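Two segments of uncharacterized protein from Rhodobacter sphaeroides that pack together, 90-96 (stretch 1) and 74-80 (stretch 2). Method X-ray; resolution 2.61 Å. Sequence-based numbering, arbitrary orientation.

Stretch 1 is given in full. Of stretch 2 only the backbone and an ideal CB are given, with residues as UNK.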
# COMPACT_ATOMS: atom_id res chain seq x y z
N ILE A 90 -8.99 3.10 5.13
CA ILE A 90 -8.70 1.95 5.97
C ILE A 90 -9.32 0.73 5.31
O ILE A 90 -10.49 0.75 4.89
CB ILE A 90 -9.32 2.12 7.35
CG1 ILE A 90 -8.83 3.41 7.99
CG2 ILE A 90 -9.00 0.90 8.21
CD1 ILE A 90 -9.46 3.73 9.33
N HIS A 91 -8.53 -0.33 5.19
CA HIS A 91 -9.05 -1.55 4.62
C HIS A 91 -8.34 -2.71 5.25
O HIS A 91 -7.29 -2.55 5.89
CB HIS A 91 -8.85 -1.59 3.10
CG HIS A 91 -7.42 -1.69 2.67
ND1 HIS A 91 -6.68 -0.60 2.27
CD2 HIS A 91 -6.60 -2.76 2.54
CE1 HIS A 91 -5.47 -0.99 1.92
NE2 HIS A 91 -5.40 -2.30 2.07
N SER A 92 -8.91 -3.88 5.08
CA SER A 92 -8.30 -5.07 5.62
C SER A 92 -7.54 -5.68 4.45
O SER A 92 -7.81 -5.35 3.30
CB SER A 92 -9.39 -6.02 6.11
OG SER A 92 -10.39 -6.21 5.12
N GLU A 93 -6.56 -6.53 4.74
CA GLU A 93 -5.80 -7.20 3.69
C GLU A 93 -5.59 -8.63 4.15
O GLU A 93 -5.44 -8.90 5.34
CB GLU A 93 -4.43 -6.57 3.49
CG GLU A 93 -4.34 -5.45 2.48
CD GLU A 93 -2.89 -5.22 2.01
OE1 GLU A 93 -1.96 -5.81 2.61
OE2 GLU A 93 -2.68 -4.45 1.04
N LEU A 94 -5.60 -9.55 3.19
CA LEU A 94 -5.36 -10.95 3.47
C LEU A 94 -4.80 -11.64 2.24
O LEU A 94 -5.49 -11.78 1.24
CB LEU A 94 -6.66 -11.65 3.89
CG LEU A 94 -6.45 -13.14 4.21
CD1 LEU A 94 -5.45 -13.31 5.33
CD2 LEU A 94 -7.78 -13.74 4.61
N TYR A 95 -3.52 -12.02 2.31
CA TYR A 95 -2.89 -12.74 1.19
C TYR A 95 -3.17 -14.22 1.38
O TYR A 95 -4.22 -14.60 1.93
CB TYR A 95 -1.35 -12.57 1.16
CG TYR A 95 -0.79 -11.19 0.96
CD1 TYR A 95 -0.77 -10.27 2.00
CD2 TYR A 95 -0.20 -10.84 -0.25
CE1 TYR A 95 -0.14 -9.02 1.85
CE2 TYR A 95 0.43 -9.59 -0.42
CZ TYR A 95 0.45 -8.69 0.64
OH TYR A 95 1.07 -7.45 0.48
N ASP A 96 -2.17 -15.03 1.01
CA ASP A 96 -2.23 -16.49 1.10
C ASP A 96 -0.86 -17.11 1.36
O ASP A 96 -0.40 -17.92 0.54
CB ASP A 96 -2.78 -17.02 -0.20
CG ASP A 96 -4.15 -16.48 -0.50
OD1 ASP A 96 -5.12 -17.04 0.04
OD2 ASP A 96 -4.26 -15.48 -1.26
N UNK A 74 0.13 -14.53 -7.04
CA UNK A 74 0.17 -14.16 -5.65
C UNK A 74 -0.88 -13.06 -5.55
O UNK A 74 -0.85 -12.09 -6.32
CB UNK A 74 1.56 -13.71 -5.19
N UNK A 75 -1.81 -13.22 -4.63
CA UNK A 75 -2.83 -12.21 -4.52
C UNK A 75 -3.34 -11.92 -3.13
O UNK A 75 -2.99 -12.60 -2.15
CB UNK A 75 -4.02 -12.61 -5.40
N UNK A 76 -4.19 -10.91 -3.05
CA UNK A 76 -4.76 -10.53 -1.78
C UNK A 76 -6.17 -9.98 -1.97
O UNK A 76 -6.54 -9.50 -3.04
CB UNK A 76 -3.87 -9.50 -1.08
N UNK A 77 -6.96 -10.09 -0.91
CA UNK A 77 -8.32 -9.60 -0.91
C UNK A 77 -8.42 -8.77 0.34
O UNK A 77 -7.64 -8.95 1.28
CB UNK A 77 -9.36 -10.72 -0.96
N UNK A 78 -9.38 -7.86 0.36
CA UNK A 78 -9.56 -7.01 1.52
C UNK A 78 -10.85 -6.27 1.32
O UNK A 78 -11.50 -6.37 0.27
CB UNK A 78 -8.39 -6.05 1.72
N UNK A 79 -11.24 -5.51 2.33
CA UNK A 79 -12.46 -4.75 2.28
C UNK A 79 -12.16 -3.34 2.74
O UNK A 79 -11.38 -3.15 3.67
CB UNK A 79 -13.55 -5.40 3.13
N UNK A 80 -12.73 -2.34 2.08
CA UNK A 80 -12.52 -0.98 2.54
C UNK A 80 -13.45 -0.78 3.76
O UNK A 80 -14.65 -1.01 3.66
CB UNK A 80 -12.80 0.04 1.43

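Stretch 2 runs antiparallel to stretch 1, its N-to-C direction at 156° to that of strand 90-93, and much of the pairing is made by backbone atoms that are indifferent to sequence. Stretch 1 constrains the side chain closely at some positions, above all 78, and hardly at all at others.

At position 74 the CB points sideways and has nothing of stretch 1 within 5.5 Å. Almost any residue that tolerates extended angles (-153/126) would fit, a long polar one included. The residue is Arg 74, whose side chain makes no contact with stretch 1.

Position 75 directs its CB away, 5.0 Å from Asp 96 OD2, so stretch 1 does not limit the size of the side chain, and many residues would suit it; the angles (-145/175) do not demand glycine. Gly 75 occupies it and contributes through its backbone: its O lies 3.3 Å from Tyr 95 CA in a CA-H...O contact. The same O is 3.3 Å from Asp 96 OD2, but both atoms are acceptors and no hydrogen bond forms.

Position 76 is the most informative. Its CB lies 4.0 Å from Tyr 95 CD2 and 5.4 Å from Glu 93 CD, so the side chain emerges beside an aromatic ring, with a carboxylate also nearby. A branched or long aliphatic residue would suit the ring, while a basic one might reach the carboxylate. Leu 76 takes the apolar option. With chi1 at 69° (p), it sets CD2 over one face of the tyrosine ring, 3.9 Å from the centroid of Tyr 95 and 23° off the normal, a CH-pi contact. CD2 of Leu 76 also comes within 3.7 Å of Glu 93 OE2, without any polar pairing. This residue has the largest area covered by stretch 1 of any in stretch 2.

At position 77 the CB points sideways, 4.6 Å from Leu 94 O, and a beta-branched or polar residue would fit the extended backbone. Thr 77 is found. Its main chain does the pairing: Thr 77 N donates to Leu 94 O at 3.1 Å, and Leu 94 N returns a weak bond to Thr 77 O at 2.9 Å.

Position 78 leaves little choice. Its CB would point toward stretch 1 and fall 1.8 Å from Ser 92 O, a clash, and 3.4 Å from Glu 93 CA. Only a residue without a side chain fits this backbone, and Gly 78 is present. Its CA approaches Ser 92 O to 3.0 Å in a CA-H...O contact.

Position 79 has a sideways CB 3.8 Å from Ser 92 OG, with open space beyond for a long polar chain. Arg 79 leads its end away from stretch 1. Its backbone N donates to Ser 92 OG at 3.0 Å, while Ser 92 N donates to Arg 79 O at 2.9 Å.

Position 80 pairs with His 91, and its CB lies on the same sheet face, 4.6 Å from His 91 CB. A compact beta-branched residue would suit this strand position; Val 80 fills it, its CA 3.8 Å from His 91 CB.

Stretch 2 (74-80) RGLTGRV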
# COMPACT_ATOMS: atom_id res chain seq x y z
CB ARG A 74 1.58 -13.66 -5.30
CG ARG A 74 1.66 -12.65 -4.17
CD ARG A 74 3.10 -12.47 -3.71
NE ARG A 74 4.00 -11.97 -4.76
CZ ARG A 74 5.32 -12.01 -4.68
NH1 ARG A 74 5.90 -12.52 -3.60
NH2 ARG A 74 6.08 -11.52 -5.65
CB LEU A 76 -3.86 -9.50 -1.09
CG LEU A 76 -3.72 -8.10 -1.69
CD1 LEU A 76 -4.98 -7.30 -1.37
CD2 LEU A 76 -2.50 -7.43 -1.10
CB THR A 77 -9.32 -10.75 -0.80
OG1 THR A 77 -8.83 -11.89 -1.51
CG2 THR A 77 -10.65 -10.34 -1.40
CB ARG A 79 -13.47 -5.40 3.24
CG ARG A 79 -14.92 -5.30 2.82
CD ARG A 79 -15.12 -5.85 1.42
NE ARG A 79 -16.26 -6.76 1.34
CZ ARG A 79 -16.81 -7.17 0.20
NH1 ARG A 79 -16.33 -6.73 -0.96
NH2 ARG A 79 -17.83 -8.01 0.23
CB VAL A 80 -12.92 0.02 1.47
CG1 VAL A 80 -12.73 1.43 1.98
CG2 VAL A 80 -12.08 -0.19 0.24
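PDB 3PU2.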